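Local coordinates for DSBA-like thioredoxin domain-containing protein (PDB 2IN3), which is a putative protein disulfide isomerase of the DsbA family, FrnE-like subfamily, and probably acts as a thiol-disulfide oxidoreductase, at residues A14-S19 with P95-V100; V41-G46 with K110-F115. All blocks are in the same frame, centred on the assembly; numbering follows the deposited sequence.

How the contacts relate
From the N terminus, strand 9-14 runs into the loop 14-19, which leads to helix 19-35; the chain then returns as strand 40-45, parallel to the first strand. Contact 1 closes the longer loop, carrying 14-19 onto helix 94-106. Contact 2 closes the next, setting strand 40-45 against helix 111-123, the helix that follows 94-106. Because the segments alternate along the chain, the two loops cross rather than nest. The centres of contacts 1 and 2 lie about 9 Å apart and they touch: a backbone hydrogen bond probably joins A14 and G46, and F115 packs on P16. Together they tie the sheet and the loop after its first strand to two successive helices.

Contact 1. Residues A14-S19 with P95-V100; sequences ADPMCS and PACRGV. With PO4 (phosphate ion), chain B.
P16 makes the apolar part of this buried contact, against A96, C97 and V100: CG of P16, with CB beside it, meets CB of A96 at 3.9 Å. The same CG approaches CG2 of V100, one turn further along, while CD of P16 lies 4.1 Å from SG of C97. The polar part is a close approach of OD2 of D15 to SG of C97, at 3.2 Å. With CG anti to the backbone N (chi1 -173°), the D15 carboxylate comes nearer the helix than the start of its side chain. Its OD1 accepts from N of M17 through the anti lone pair at 2.7 Å, an Asx turn laid over the type I turn D15-C18. That turn delivers C18 to the N-cap of the next helix, where C18 and C21 form a CxxC pattern consistent with a thioredoxin-type active site. At the helix start a phosphate ion, probably from the crystallisation liquor, accepts hydrogen bonds from N and OG of S19 at its O3 and is also hydrogen-bonded to ND1 of H67. The loop thus leaves strand 9-14 for helix 19-35 with helix 94-106 on P16, helix 111-123 also packing against that proline, and helix 156-171 touching C97.

Contact 2. Residues V41-G46 with K110-F115; sequences VKIMPG and KVFPFF
I43 faces V111 across the contact, their CA atoms 7.5 Å apart, where strand 41-45 and helix 111-115 run in broadly the same direction, their axes 45° apart and 9.3 Å at closest approach. I43 has the largest share of the buried surface and reaches V111, F112 and F115. Its CG1, anti to the carbonyl carbon (chi1 -62°), sits over one face of the F112 ring, displaced toward the rim: a CH-pi contact 3.6 Å from the centroid and 20° off the normal. CZ of F112 is the ring atom nearest to that CG1, at 3.4 Å. CD1 of I43, still beside the F112 ring, lies between V111 and F115, 3.6 Å from CG1 of V111 and equally far from CD1 of F115, while CG2 of I43 reaches the CD1-CE1 side of the F115 ring more loosely. The side chains of I43 and V111 slide past each other in opposite directions. The tip of the F112 ring also reaches V41, whose side chain F112 crosses at about a right angle; CG1 of V41 meets CZ of F112 at 3.6 Å. Beyond the two segments, I28 and R32 of helix 19-35 also touch F112, V111 packs on V100 and S104 of helix 94-106, and F115 on A14 and P16. Strand 40-45 is an outer strand of the thioredoxin-type sheet, and helix 111-123 belongs to the helical part between strands 40-45 and 179-184, consistent with the helical insertion of DsbA-like proteins. No hydrogen bond links the two segments, so this contact rests on apolar fit and dispersion. The carbonyl O of V41, near the plane of the F112 ring and 3.6 Å from its CE1, faces the slightly positive ring edge, probably a weakly favourable arrangement.

Contact 1. Residues A14-S19 with P95-V100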
loop_
_atom_site.group_PDB
_atom_site.type_symbol
_atom_site.label_atom_id
_atom_site.label_comp_id
_atom_site.label_asym_id
_atom_site.label_seq_id
_atom_site.Cartn_x
_atom_site.Cartn_y
_atom_site.Cartn_z
ATOM N N ALA A 14 -2.752 3.494 0.771
ATOM C CA ALA A 14 -2.516 2.551 -0.333
ATOM C C ALA A 14 -2.888 1.146 0.053
ATOM O O ALA A 14 -2.990 0.824 1.240
ATOM C CB ALA A 14 -1.085 2.613 -0.798
ATOM N N ASP A 15 -3.110 0.326 -0.959
ATOM C CA ASP A 15 -3.423 -1.078 -0.793
ATOM C C ASP A 15 -2.458 -1.848 -1.695
ATOM O O ASP A 15 -2.303 -1.485 -2.866
ATOM C CB ASP A 15 -4.858 -1.312 -1.278
ATOM C CG ASP A 15 -5.343 -2.715 -0.993
ATOM O OD1 ASP A 15 -4.756 -3.678 -1.542
ATOM O OD2 ASP A 15 -6.310 -2.862 -0.197
ATOM N N PRO A 16 -1.808 -2.906 -1.165
ATOM C CA PRO A 16 -0.878 -3.754 -1.935
ATOM C C PRO A 16 -1.502 -4.349 -3.218
ATOM O O PRO A 16 -0.764 -4.680 -4.149
ATOM C CB PRO A 16 -0.599 -4.928 -0.981
ATOM C CG PRO A 16 -0.941 -4.453 0.350
ATOM C CD PRO A 16 -1.988 -3.401 0.213
HETATM N N MSE A 17 -2.826 -4.522 -3.247
HETATM C CA MSE A 17 -3.508 -5.030 -4.463
HETATM C C MSE A 17 -4.186 -3.966 -5.314
HETATM O O MSE A 17 -5.108 -4.265 -6.063
HETATM C CB MSE A 17 -4.508 -6.150 -4.120
HETATM C CG MSE A 17 -3.807 -7.344 -3.479
HETATM SE SE MSE A 17 -5.011 -8.549 -2.560
HETATM C CE MSE A 17 -5.700 -9.580 -4.074
ATOM N N CYS A 18 -3.678 -2.746 -5.213
ATOM C CA CYS A 18 -4.026 -1.642 -6.075
ATOM C C CYS A 18 -2.879 -1.420 -7.091
ATOM O O CYS A 18 -1.735 -1.216 -6.691
ATOM C CB CYS A 18 -4.246 -0.407 -5.208
ATOM S SG CYS A 18 -4.286 1.151 -6.137
ATOM N N SER A 19 -3.184 -1.516 -8.391
ATOM C CA SER A 19 -2.143 -1.560 -9.419
ATOM C C SER A 19 -1.441 -0.223 -9.566
ATOM O O SER A 19 -0.244 -0.190 -9.748
ATOM C CB SER A 19 -2.668 -2.077 -10.762
ATOM O OG SER A 19 -3.721 -1.270 -11.274
ATOM N N PRO A 95 -6.512 -9.242 4.078
ATOM C CA PRO A 95 -5.356 -9.869 4.726
ATOM C C PRO A 95 -3.997 -9.214 4.424
ATOM O O PRO A 95 -3.187 -9.093 5.334
ATOM C CB PRO A 95 -5.409 -11.306 4.208
ATOM C CG PRO A 95 -6.899 -11.546 4.033
ATOM C CD PRO A 95 -7.321 -10.254 3.366
ATOM N N ALA A 96 -3.764 -8.785 3.182
ATOM C CA ALA A 96 -2.500 -8.151 2.854
ATOM C C ALA A 96 -2.395 -6.819 3.604
ATOM O O ALA A 96 -1.335 -6.490 4.126
ATOM C CB ALA A 96 -2.363 -7.939 1.333
ATOM N N CYS A 97 -3.475 -6.050 3.635
ATOM C CA CYS A 97 -3.490 -4.817 4.457
ATOM C C CYS A 97 -3.145 -5.107 5.926
ATOM O O CYS A 97 -2.319 -4.414 6.534
ATOM C CB CYS A 97 -4.847 -4.131 4.363
ATOM S SG CYS A 97 -5.152 -3.410 2.788
ATOM N N ARG A 98 -3.787 -6.136 6.504
ATOM C CA ARG A 98 -3.493 -6.572 7.853
ATOM C C ARG A 98 -2.032 -7.034 8.044
ATOM O O ARG A 98 -1.477 -6.898 9.138
ATOM C CB ARG A 98 -4.489 -7.665 8.310
ATOM C CG ARG A 98 -4.284 -8.175 9.728
ATOM C CD ARG A 98 -5.572 -8.813 10.302
ATOM N NE ARG A 98 -6.405 -9.538 9.341
ATOM C CZ ARG A 98 -6.505 -10.870 9.253
ATOM N NH1 ARG A 98 -7.308 -11.389 8.338
ATOM N NH2 ARG A 98 -5.802 -11.682 10.047
ATOM N N GLY A 99 -1.415 -7.577 7.003
ATOM C CA GLY A 99 -0.009 -8.010 7.123
ATOM C C GLY A 99 0.881 -6.801 7.303
ATOM O O GLY A 99 1.814 -6.801 8.124
ATOM N N VAL A 100 0.572 -5.768 6.535
ATOM C CA VAL A 100 1.312 -4.502 6.591
ATOM C C VAL A 100 1.153 -3.873 8.015
ATOM O O VAL A 100 2.140 -3.489 8.637
ATOM C CB VAL A 100 0.852 -3.540 5.481
ATOM C CG1 VAL A 100 1.469 -2.138 5.688
ATOM C CG2 VAL A 100 1.178 -4.148 4.065
HETATM P P PO4 B . -6.948 -1.600 -9.736
HETATM O O1 PO4 B . -7.866 -2.113 -10.809
HETATM O O2 PO4 B . -7.583 -1.624 -8.361
HETATM O O3 PO4 B . -5.683 -2.401 -9.755
HETATM O O4 PO4 B . -6.704 -0.125 -10.041
#

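Contact 2. Residues V41-G46 with K110-F115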
loop_
_atom_site.group_PDB
_atom_site.type_symbol
_atom_site.label_atom_id
_atom_site.label_comp_id
_atom_site.label_asym_id
_atom_site.label_seq_id
_atom_site.Cartn_x
_atom_site.Cartn_y
_atom_site.Cartn_z
ATOM N N VAL A 41 7.252 9.324 7.123
ATOM C CA VAL A 41 6.421 8.748 6.050
ATOM C C VAL A 41 5.905 7.404 6.540
ATOM O O VAL A 41 6.694 6.545 6.948
ATOM C CB VAL A 41 7.148 8.600 4.673
ATOM C CG1 VAL A 41 6.129 8.190 3.614
ATOM C CG2 VAL A 41 7.798 9.938 4.222
ATOM N N LYS A 42 4.578 7.252 6.580
ATOM C CA LYS A 42 3.962 6.055 7.181
ATOM C C LYS A 42 2.873 5.507 6.258
ATOM O O LYS A 42 2.365 6.237 5.448
ATOM C CB LYS A 42 3.363 6.394 8.539
ATOM C CG LYS A 42 4.366 6.831 9.614
ATOM C CD LYS A 42 3.698 7.246 10.928
ATOM C CE LYS A 42 3.108 6.083 11.669
ATOM N NZ LYS A 42 2.709 6.479 13.073
ATOM N N ILE A 43 2.521 4.223 6.377
ATOM C CA ILE A 43 1.474 3.659 5.497
ATOM C C ILE A 43 0.199 3.516 6.317
ATOM O O ILE A 43 0.245 3.056 7.468
ATOM C CB ILE A 43 1.858 2.266 4.902
ATOM C CG1 ILE A 43 3.096 2.378 4.023
ATOM C CG2 ILE A 43 0.691 1.679 4.012
ATOM C CD1 ILE A 43 3.507 1.055 3.367
HETATM N N MSE A 44 -0.920 3.933 5.722
HETATM C CA MSE A 44 -2.258 3.660 6.232
HETATM C C MSE A 44 -2.967 2.807 5.161
HETATM O O MSE A 44 -3.491 3.333 4.161
HETATM C CB MSE A 44 -3.022 4.964 6.520
HETATM C CG MSE A 44 -4.223 4.759 7.446
HETATM SE SE MSE A 44 -5.241 6.408 7.751
HETATM C CE MSE A 44 -4.060 7.213 9.083
ATOM N N PRO A 45 -2.937 1.475 5.328
ATOM C CA PRO A 45 -3.582 0.610 4.334
ATOM C C PRO A 45 -5.086 0.949 4.149
ATOM O O PRO A 45 -5.828 1.054 5.132
ATOM C CB PRO A 45 -3.398 -0.810 4.937
ATOM C CG PRO A 45 -2.118 -0.670 5.754
ATOM C CD PRO A 45 -2.299 0.679 6.403
ATOM N N GLY A 46 -5.508 1.135 2.895
ATOM C CA GLY A 46 -6.910 1.470 2.564
ATOM C C GLY A 46 -7.047 1.637 1.048
ATOM O O GLY A 46 -6.049 1.482 0.294
ATOM N N LYS A 110 10.412 -1.779 8.576
ATOM C CA LYS A 110 10.192 -2.797 7.540
ATOM C C LYS A 110 8.832 -2.727 6.858
ATOM O O LYS A 110 8.530 -3.556 5.972
ATOM C CB LYS A 110 10.412 -4.188 8.098
ATOM C CG LYS A 110 11.874 -4.432 8.426
ATOM C CD LYS A 110 12.116 -5.779 9.003
ATOM C CE LYS A 110 13.590 -5.891 9.353
ATOM N NZ LYS A 110 13.890 -7.181 9.991
ATOM N N VAL A 111 8.037 -1.726 7.230
ATOM C CA VAL A 111 6.702 -1.543 6.635
ATOM C C VAL A 111 6.712 -1.297 5.099
ATOM O O VAL A 111 5.978 -1.969 4.348
ATOM C CB VAL A 111 5.913 -0.435 7.357
ATOM C CG1 VAL A 111 4.591 -0.136 6.628
ATOM C CG2 VAL A 111 5.638 -0.857 8.802
ATOM N N PHE A 112 7.471 -0.313 4.626
ATOM C CA PHE A 112 7.501 -0.079 3.174
ATOM C C PHE A 112 8.095 -1.260 2.361
ATOM O O PHE A 112 7.523 -1.660 1.326
ATOM C CB PHE A 112 8.174 1.261 2.818
ATOM C CG PHE A 112 7.251 2.450 2.951
ATOM C CD1 PHE A 112 7.062 3.062 4.189
ATOM C CD2 PHE A 112 6.534 2.916 1.847
ATOM C CE1 PHE A 112 6.189 4.176 4.324
ATOM C CE2 PHE A 112 5.657 4.031 1.974
ATOM C CZ PHE A 112 5.494 4.645 3.220
ATOM N N PRO A 113 9.219 -1.819 2.811
ATOM C CA PRO A 113 9.730 -3.046 2.154
ATOM C C PRO A 113 8.719 -4.205 2.138
ATOM O O PRO A 113 8.618 -4.890 1.117
ATOM C CB PRO A 113 10.910 -3.431 3.031
ATOM C CG PRO A 113 11.390 -2.137 3.560
ATOM C CD PRO A 113 10.135 -1.376 3.880
ATOM N N PHE A 114 7.982 -4.427 3.238
ATOM C CA PHE A 114 6.972 -5.504 3.260
ATOM C C PHE A 114 5.795 -5.259 2.285
ATOM O O PHE A 114 5.355 -6.172 1.576
ATOM C CB PHE A 114 6.434 -5.721 4.670
ATOM C CG PHE A 114 5.532 -6.925 4.804
ATOM C CD1 PHE A 114 6.057 -8.223 4.710
ATOM C CD2 PHE A 114 4.181 -6.768 5.081
ATOM C CE1 PHE A 114 5.230 -9.339 4.848
ATOM C CE2 PHE A 114 3.351 -7.897 5.217
ATOM C CZ PHE A 114 3.869 -9.165 5.090
ATOM N N PHE A 115 5.309 -4.025 2.240
ATOM C CA PHE A 115 4.240 -3.628 1.325
ATOM C C PHE A 115 4.715 -3.933 -0.124
ATOM O O PHE A 115 3.980 -4.530 -0.953
ATOM C CB PHE A 115 4.000 -2.134 1.489
ATOM C CG PHE A 115 2.811 -1.606 0.728
ATOM C CD1 PHE A 115 1.641 -1.317 1.418
ATOM C CD2 PHE A 115 2.862 -1.378 -0.655
ATOM C CE1 PHE A 115 0.510 -0.818 0.775
ATOM C CE2 PHE A 115 1.709 -0.867 -1.330
ATOM C CZ PHE A 115 0.543 -0.599 -0.595
#